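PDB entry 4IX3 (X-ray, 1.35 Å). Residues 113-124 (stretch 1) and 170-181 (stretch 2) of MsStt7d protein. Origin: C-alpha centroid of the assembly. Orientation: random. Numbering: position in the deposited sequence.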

# COMPACT_ATOMS: atom_id res chain seq x y z
N ASN B 113 -1.76 20.82 8.64
CA ASN B 113 -3.02 20.43 8.01
C ASN B 113 -3.49 21.65 7.20
O ASN B 113 -3.93 22.66 7.78
CB ASN B 113 -4.04 20.02 9.07
CG ASN B 113 -5.33 19.52 8.46
OD1 ASN B 113 -5.62 19.84 7.30
ND2 ASN B 113 -6.10 18.74 9.19
N GLU B 114 -3.36 21.58 5.88
CA GLU B 114 -3.67 22.72 5.01
C GLU B 114 -5.18 22.85 4.77
O GLU B 114 -5.62 23.85 4.18
CB GLU B 114 -2.94 22.56 3.68
CG GLU B 114 -1.42 22.56 3.87
CD GLU B 114 -0.84 23.92 4.19
OE1 GLU B 114 -1.50 24.96 3.95
OE2 GLU B 114 0.38 23.94 4.43
N GLY B 115 -5.98 21.88 5.19
CA GLY B 115 -7.40 21.92 5.01
C GLY B 115 -8.02 20.54 5.08
O GLY B 115 -7.41 19.54 4.73
N GLU B 116 -9.28 20.54 5.51
CA GLU B 116 -10.03 19.32 5.69
C GLU B 116 -10.50 18.60 4.43
O GLU B 116 -10.79 17.39 4.50
CB GLU B 116 -11.17 19.53 6.67
CG GLU B 116 -10.68 19.38 8.10
CD GLU B 116 -9.84 18.13 8.35
OE1 GLU B 116 -8.95 18.19 9.20
OE2 GLU B 116 -10.04 17.09 7.70
N ASN B 117 -10.35 19.30 3.31
CA ASN B 117 -10.94 19.11 1.98
C ASN B 117 -9.87 18.56 1.08
O ASN B 117 -8.70 18.79 1.34
CB ASN B 117 -11.35 20.50 1.36
CG ASN B 117 -10.15 21.42 0.97
OD1 ASN B 117 -9.52 21.26 -0.10
ND2 ASN B 117 -9.91 22.47 1.76
N THR B 118 -10.16 17.67 0.12
CA THR B 118 -9.26 17.54 -1.04
C THR B 118 -10.01 18.06 -2.26
O THR B 118 -11.23 18.11 -2.23
CB THR B 118 -8.86 16.07 -1.32
OG1 THR B 118 -10.02 15.35 -1.79
CG2 THR B 118 -8.33 15.38 -0.06
N VAL B 119 -9.30 18.37 -3.33
CA VAL B 119 -9.99 18.78 -4.57
C VAL B 119 -10.86 17.63 -5.12
O VAL B 119 -11.91 17.90 -5.69
CB VAL B 119 -8.96 19.32 -5.56
CG1 VAL B 119 -9.60 19.48 -6.95
CG2 VAL B 119 -8.40 20.66 -5.02
N GLU B 120 -10.45 16.40 -4.89
CA GLU B 120 -11.29 15.27 -5.32
C GLU B 120 -12.64 15.35 -4.63
O GLU B 120 -13.70 15.23 -5.28
CB GLU B 120 -10.60 13.92 -5.06
CG GLU B 120 -11.47 12.72 -5.46
CD GLU B 120 -10.80 11.43 -5.00
OE1 GLU B 120 -10.98 11.07 -3.81
OE2 GLU B 120 -10.06 10.80 -5.78
N ALA B 121 -12.61 15.49 -3.31
CA ALA B 121 -13.87 15.47 -2.57
C ALA B 121 -14.72 16.70 -2.92
O ALA B 121 -15.94 16.58 -3.11
CB ALA B 121 -13.59 15.38 -1.06
N LEU B 122 -14.09 17.87 -3.07
CA LEU B 122 -14.85 19.07 -3.35
C LEU B 122 -15.43 18.97 -4.75
O LEU B 122 -16.60 19.32 -4.92
CB LEU B 122 -13.92 20.29 -3.27
CG LEU B 122 -13.52 20.71 -1.85
CD1 LEU B 122 -12.30 21.63 -1.95
CD2 LEU B 122 -14.67 21.44 -1.16
N MET B 123 -14.64 18.56 -5.74
CA MET B 123 -15.15 18.55 -7.12
C MET B 123 -16.33 17.59 -7.23
O MET B 123 -17.26 17.89 -7.98
CB MET B 123 -14.06 18.21 -8.13
CG MET B 123 -13.67 16.75 -8.24
SD MET B 123 -12.23 16.57 -9.32
CE MET B 123 -12.22 14.77 -9.35
N ARG B 124 -16.30 16.49 -6.49
CA ARG B 124 -17.41 15.53 -6.54
C ARG B 124 -18.64 16.04 -5.80
O ARG B 124 -19.76 15.66 -6.19
CB ARG B 124 -16.95 14.15 -6.07
CG ARG B 124 -15.98 13.56 -7.06
CD ARG B 124 -15.36 12.24 -6.60
NE ARG B 124 -14.51 11.68 -7.65
CZ ARG B 124 -13.79 10.56 -7.54
NH1 ARG B 124 -13.72 9.93 -6.38
NH2 ARG B 124 -13.08 10.15 -8.60
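Stretch 2 170-181: KPANLIAAEKDG

Stretch 2 lies against the loop and first helical turn of stretch 1 through a contact that is mainly backbone-directed, held by four direct hydrogen bonds, a small apolar cluster and a series of bridging waters, with 704 Å² buried in all. It begins extended at Lys170, makes a short 3-10 turn at Pro171 and Ala172, runs as a strand from Leu174 toward Ala177, and turns again in 3-10 form at Glu178 and Lys179. The two chains pair in opposite order: Pro171 lies by Glu120, Ile175 by Thr118 and Ala177 by Glu114, with CA atoms 4.6, 4.7 and 5.2 Å apart, respectively. The strand is nonetheless steeply inclined to helix 119-124, at 77° between their N-to-C directions, and their axes approach to 8.0 Å.

Asn117 suits its place because a carboxamide carries both an acceptor and a donor. Its OD1 receives Ala176 N at 3.0 Å, while its ND2 donates to Ala176 O, also at 3.0 Å, so one side chain satisfies both backbone polar groups of a strand residue. At the helix start, amide groups lack acceptors from a preceding turn. Thr118 OG1 caps Ala121 N at 3.0 Å, and stretch 2 serves two more: Val119 N donates to Leu174 O at 2.9 Å, and Glu120 N makes a weak bond to Pro171 O at 3.2 Å.

Apolar side chains pack beside these bonds. Val119 places CG2 3.6 Å from Leu174 CB and CG1 4.1 Å from Pro171 CB; Glu120 CB lies 3.9 Å from Pro171 CB, and one turn on from Val119, Met123 CE reaches Pro171 CB at 3.9 Å. Pro171 CB thus meets three helix side chains, those of Val119, Glu120 and Met123. The methyl of Ala176, its CB, lies 3.8 Å from Asn117 OD1 and 4.5 Å from Leu122 CD1, a small side chain filling the space between them.

At the other end, Gly115 fits tightly: a CB there would come 3.0 Å from Ile175 CG2, and its backbone angles independently call for glycine. Glu114 O receives a CA-H...O contact from Ala177 CA at 3.4 Å.

Water completes the polar edges. Water 3 donates to Glu114 O at 2.7 Å and accepts from Lys179 N at 2.8 Å; water 5 likewise joins Glu120 OE2 to Ala172 N, at 2.9 Å from each. The carboxylates of Glu114 and Asp180 come within 4.2 Å, OE1 to OD2, and water 4 mediates between these like charges by donating to both, at 2.5 Å to Glu114 OE1 and 3.0 Å to Asp180 OD2.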

# COMPACT_ATOMS: atom_id res chain seq x y z
N LYS B 170 -2.83 14.46 -8.80
CA LYS B 170 -4.22 14.06 -9.00
C LYS B 170 -5.07 14.91 -8.07
O LYS B 170 -4.54 15.47 -7.09
CB LYS B 170 -4.47 12.53 -8.76
CG LYS B 170 -4.00 12.08 -7.37
CD LYS B 170 -4.06 10.56 -7.31
CE LYS B 170 -3.64 9.99 -5.97
NZ LYS B 170 -2.98 8.67 -6.16
N PRO B 171 -6.38 14.99 -8.29
CA PRO B 171 -7.24 15.77 -7.41
C PRO B 171 -7.17 15.36 -5.92
O PRO B 171 -7.25 16.23 -5.04
CB PRO B 171 -8.63 15.60 -8.04
CG PRO B 171 -8.32 15.45 -9.52
CD PRO B 171 -7.12 14.52 -9.49
N ALA B 172 -6.97 14.07 -5.62
CA ALA B 172 -6.94 13.63 -4.23
C ALA B 172 -5.69 14.18 -3.54
O ALA B 172 -5.64 14.14 -2.30
CB ALA B 172 -6.92 12.09 -4.13
N ASN B 173 -4.67 14.59 -4.30
CA ASN B 173 -3.42 15.12 -3.74
C ASN B 173 -3.34 16.66 -3.86
O ASN B 173 -2.24 17.22 -3.77
CB ASN B 173 -2.19 14.45 -4.35
CG ASN B 173 -1.89 13.12 -3.70
OD1 ASN B 173 -2.37 12.85 -2.59
ND2 ASN B 173 -1.12 12.30 -4.39
N LEU B 174 -4.51 17.30 -3.94
CA LEU B 174 -4.56 18.77 -3.89
C LEU B 174 -5.50 19.17 -2.77
O LEU B 174 -6.55 18.56 -2.57
CB LEU B 174 -5.04 19.30 -5.26
CG LEU B 174 -4.00 19.15 -6.38
CD1 LEU B 174 -4.66 19.24 -7.77
CD2 LEU B 174 -2.90 20.21 -6.23
N ILE B 175 -5.15 20.28 -2.09
CA ILE B 175 -5.97 20.88 -1.06
C ILE B 175 -6.13 22.36 -1.43
O ILE B 175 -5.11 23.02 -1.72
CB ILE B 175 -5.34 20.76 0.36
CG1 ILE B 175 -5.12 19.30 0.73
CG2 ILE B 175 -6.20 21.49 1.37
CD1 ILE B 175 -4.40 19.14 2.04
N ALA B 176 -7.35 22.88 -1.30
CA ALA B 176 -7.55 24.33 -1.44
C ALA B 176 -7.29 24.92 -0.03
O ALA B 176 -8.04 24.65 0.88
CB ALA B 176 -8.97 24.60 -1.91
N ALA B 177 -6.14 25.58 0.13
CA ALA B 177 -5.64 25.95 1.46
C ALA B 177 -6.35 27.22 1.97
O ALA B 177 -5.98 28.33 1.59
CB ALA B 177 -4.14 26.18 1.35
N GLU B 178 -7.38 27.04 2.79
CA GLU B 178 -8.20 28.13 3.33
C GLU B 178 -7.36 29.24 3.95
O GLU B 178 -7.65 30.43 3.76
CB GLU B 178 -9.11 27.52 4.42
CG GLU B 178 -8.26 26.65 5.37
CD GLU B 178 -8.92 25.60 6.29
OE1 GLU B 178 -8.19 25.16 7.23
OE2 GLU B 178 -10.07 25.13 6.10
N LYS B 179 -6.29 28.86 4.65
CA LYS B 179 -5.46 29.88 5.35
C LYS B 179 -4.39 30.56 4.47
O LYS B 179 -3.67 31.47 4.92
CB LYS B 179 -4.77 29.24 6.55
CG LYS B 179 -5.74 28.81 7.64
CD LYS B 179 -4.92 28.33 8.81
CE LYS B 179 -5.77 27.53 9.79
NZ LYS B 179 -5.00 26.38 10.35
N ASP B 180 -4.36 30.21 3.19
CA ASP B 180 -3.61 30.94 2.18
C ASP B 180 -4.52 31.31 1.03
O ASP B 180 -4.18 31.10 -0.14
CB ASP B 180 -2.34 30.19 1.77
CG ASP B 180 -1.35 30.18 2.93
OD1 ASP B 180 -0.77 31.26 3.22
OD2 ASP B 180 -1.13 29.12 3.56
N GLY B 181 -5.68 31.82 1.40
CA GLY B 181 -6.57 32.41 0.37
C GLY B 181 -7.26 31.41 -0.54
O GLY B 181 -7.82 31.83 -1.55
O HOH W 1 -2.76 24.85 9.06
O HOH W 2 -6.50 23.35 8.62
O HOH W 3 -5.26 26.33 5.07
O HOH W 4 -2.67 26.95 4.87
O HOH W 5 -8.01 12.04 -7.45